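Local coordinates for protein N-acetyl-beta-D glucosaminidase (Rhizomucor miehei CAU432, PDB 4ZM6) that probably hydrolyses beta-linked N-acetylglucosamine residues through its family 3 glycoside hydrolase part and binds acetyl-CoA in an appended GNAT-type acetyltransferase region, at residues A175-F181 and P225-G231. Numbering follows the deposited sequence.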
loop_
_atom_site.group_PDB
_atom_site.type_symbol
_atom_site.label_atom_id
_atom_site.label_comp_id
_atom_site.label_asym_id
_atom_site.label_seq_id
_atom_site.Cartn_x
_atom_site.Cartn_y
_atom_site.Cartn_z
ATOM N N ALA A 175 7.437 27.561 6.525
ATOM C CA ALA A 175 6.697 27.004 5.387
ATOM C C ALA A 175 7.583 26.110 4.517
ATOM O O ALA A 175 8.809 26.191 4.584
ATOM C CB ALA A 175 6.091 28.121 4.553
ATOM N N THR A 176 6.957 25.257 3.709
ATOM C CA THR A 176 7.696 24.299 2.882
ATOM C C THR A 176 7.230 24.280 1.429
ATOM O O THR A 176 6.177 24.811 1.084
ATOM C CB THR A 176 7.617 22.861 3.449
ATOM O OG1 THR A 176 6.249 22.445 3.563
ATOM C CG2 THR A 176 8.291 22.784 4.810
ATOM N N SER A 177 8.053 23.665 0.589
ATOM C CA SER A 177 7.756 23.479 -0.822
ATOM C C SER A 177 8.390 22.177 -1.259
ATOM O O SER A 177 9.613 22.075 -1.347
ATOM C CB SER A 177 8.315 24.624 -1.663
ATOM O OG SER A 177 7.703 25.849 -1.319
ATOM N N ILE A 178 7.557 21.171 -1.501
ATOM C CA ILE A 178 8.054 19.913 -2.038
ATOM C C ILE A 178 8.322 20.106 -3.534
ATOM O O ILE A 178 7.506 20.702 -4.250
ATOM C CB ILE A 178 7.115 18.715 -1.745
ATOM C CG1 ILE A 178 5.675 18.986 -2.177
ATOM C CG2 ILE A 178 7.138 18.392 -0.261
ATOM C CD1 ILE A 178 4.846 17.731 -2.295
ATOM N N LYS A 179 9.480 19.633 -3.987
ATOM C CA LYS A 179 9.931 19.878 -5.351
ATOM C C LYS A 179 10.729 18.698 -5.884
ATOM O O LYS A 179 11.256 17.923 -5.093
ATOM C CB LYS A 179 10.794 21.137 -5.386
ATOM C CG LYS A 179 11.805 21.246 -4.258
ATOM C CD LYS A 179 12.961 22.163 -4.639
ATOM C CE LYS A 179 13.529 22.887 -3.431
ATOM N NZ LYS A 179 14.922 23.372 -3.639
ATOM N N HIS A 180 10.849 18.545 -7.207
ATOM C CA HIS A 180 10.321 19.460 -8.222
ATOM C C HIS A 180 9.239 18.744 -9.000
ATOM O O HIS A 180 9.531 17.817 -9.760
ATOM C CB HIS A 180 11.428 19.871 -9.193
ATOM C CG HIS A 180 12.625 20.467 -8.529
ATOM N ND1 HIS A 180 12.821 21.826 -8.428
ATOM C CD2 HIS A 180 13.685 19.888 -7.923
ATOM C CE1 HIS A 180 13.957 22.059 -7.795
ATOM N NE2 HIS A 180 14.499 20.898 -7.476
ATOM N N PHE A 181 7.995 19.170 -8.819
ATOM C CA PHE A 181 6.866 18.485 -9.432
ATOM C C PHE A 181 6.988 18.568 -10.951
ATOM O O PHE A 181 7.314 19.632 -11.476
ATOM C CB PHE A 181 5.550 19.116 -8.965
ATOM C CG PHE A 181 4.332 18.319 -9.327
ATOM C CD1 PHE A 181 3.898 17.281 -8.513
ATOM C CD2 PHE A 181 3.617 18.607 -10.481
ATOM C CE1 PHE A 181 2.772 16.540 -8.840
ATOM C CE2 PHE A 181 2.490 17.875 -10.815
ATOM C CZ PHE A 181 2.066 16.839 -9.993
ATOM N N PRO A 225 2.491 19.158 3.116
ATOM C CA PRO A 225 3.195 20.404 2.826
ATOM C C PRO A 225 2.244 21.552 2.526
ATOM O O PRO A 225 1.105 21.326 2.113
ATOM C CB PRO A 225 4.034 20.055 1.598
ATOM C CG PRO A 225 3.260 18.991 0.910
ATOM C CD PRO A 225 2.539 18.222 1.979
ATOM N N THR A 226 2.735 22.773 2.708
ATOM C CA THR A 226 1.921 23.974 2.592
ATOM C C THR A 226 2.023 24.573 1.198
ATOM O O THR A 226 1.176 25.379 0.813
ATOM C CB THR A 226 2.323 25.030 3.638
ATOM O OG1 THR A 226 3.748 25.186 3.658
ATOM C CG2 THR A 226 1.845 24.619 5.018
ATOM N N SER A 227 3.059 24.188 0.452
ATOM C CA SER A 227 3.178 24.548 -0.957
ATOM C C SER A 227 3.860 23.448 -1.776
ATOM O O SER A 227 4.539 22.571 -1.232
ATOM C CB SER A 227 3.939 25.869 -1.117
ATOM O OG SER A 227 5.341 25.666 -1.118
ATOM N N VAL A 228 3.663 23.509 -3.089
ATOM C CA VAL A 228 4.287 22.583 -4.030
ATOM C C VAL A 228 4.969 23.383 -5.139
ATOM O O VAL A 228 4.371 24.295 -5.698
ATOM C CB VAL A 228 3.242 21.639 -4.660
ATOM C CG1 VAL A 228 3.876 20.758 -5.732
ATOM C CG2 VAL A 228 2.580 20.783 -3.588
ATOM N N MET A 229 6.213 23.038 -5.455
ATOM C CA MET A 229 6.949 23.720 -6.514
ATOM C C MET A 229 7.008 22.876 -7.791
ATOM O O MET A 229 7.350 21.692 -7.761
ATOM C CB MET A 229 8.365 24.055 -6.054
ATOM C CG MET A 229 9.132 24.953 -7.019
ATOM S SD MET A 229 10.875 25.075 -6.600
ATOM C CE MET A 229 10.782 26.122 -5.153
ATOM N N VAL A 230 6.692 23.510 -8.913
ATOM C CA VAL A 230 6.734 22.859 -10.211
ATOM C C VAL A 230 8.027 23.244 -10.925
ATOM O O VAL A 230 8.221 24.400 -11.302
ATOM C CB VAL A 230 5.523 23.276 -11.064
ATOM C CG1 VAL A 230 5.482 22.477 -12.355
ATOM C CG2 VAL A 230 4.235 23.091 -10.273
ATOM N N GLY A 231 8.914 22.274 -11.111
ATOM C CA GLY A 231 10.153 22.506 -11.842
ATOM C C GLY A 231 9.918 22.708 -13.327
ATOM O O GLY A 231 8.771 22.738 -13.793
#
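Neighbouring parallel strands of a TIM-barrel-type domain, here the N-terminal domain of a family 3 glycoside hydrolase, sort their side chains between the two faces of the sheet, and residues 175-181 and 225-231 illustrate how. Ile178 pairs with Val228 and Phe181 with Val230, a one-residue shift in register that marks a beta bulge, with a cis peptide preceding His180 inside it. Backbone bonds bracket the irregularity: Met229 N donates to Ile178 O at 2.9 Å, and Phe181 N to Met229 O at 2.8 Å.

Ile178, Phe181, Val228 and Val230 share one face, on which helix 211-217 packs against Ile178 and Val228 and helix 155-171 against Ile178. Ile178, in the p rotamer, places CG1 3.8 Å from Val228 CG2 and CD1 3.8 Å from Pro225 CG. Phe181 sets CB 4.0 Å from Val228 CG1, while its t rotamer carries the ring away from the partner strand to meet Phe213 edge-to-face.

Met229 gives up the most surface here, its CB lying 3.9 Å from Lys179 CB. Extended through chi1 and chi2 (both t), it brings SD to 5.0 Å from the centroid of the His180 ring, an oblique sulfur-aromatic contact. The Lys179 side chain leads away to salt bridges with Asp80 and Glu82.

Before the bulge, hydroxyls supplement a weak backbone bond from Ile178 N to Ser227 O (3.3 Å). Thr226, rotamer p, accepts a nearly linear bond from Thr176 N at its OG1 (3.2 Å), and Ser227 OG donates to Thr176 O at 2.5 Å. Beside this bond, Ser177 OG, also bonded to Trp129, comes within a very short 2.4 Å of Ser227 OG.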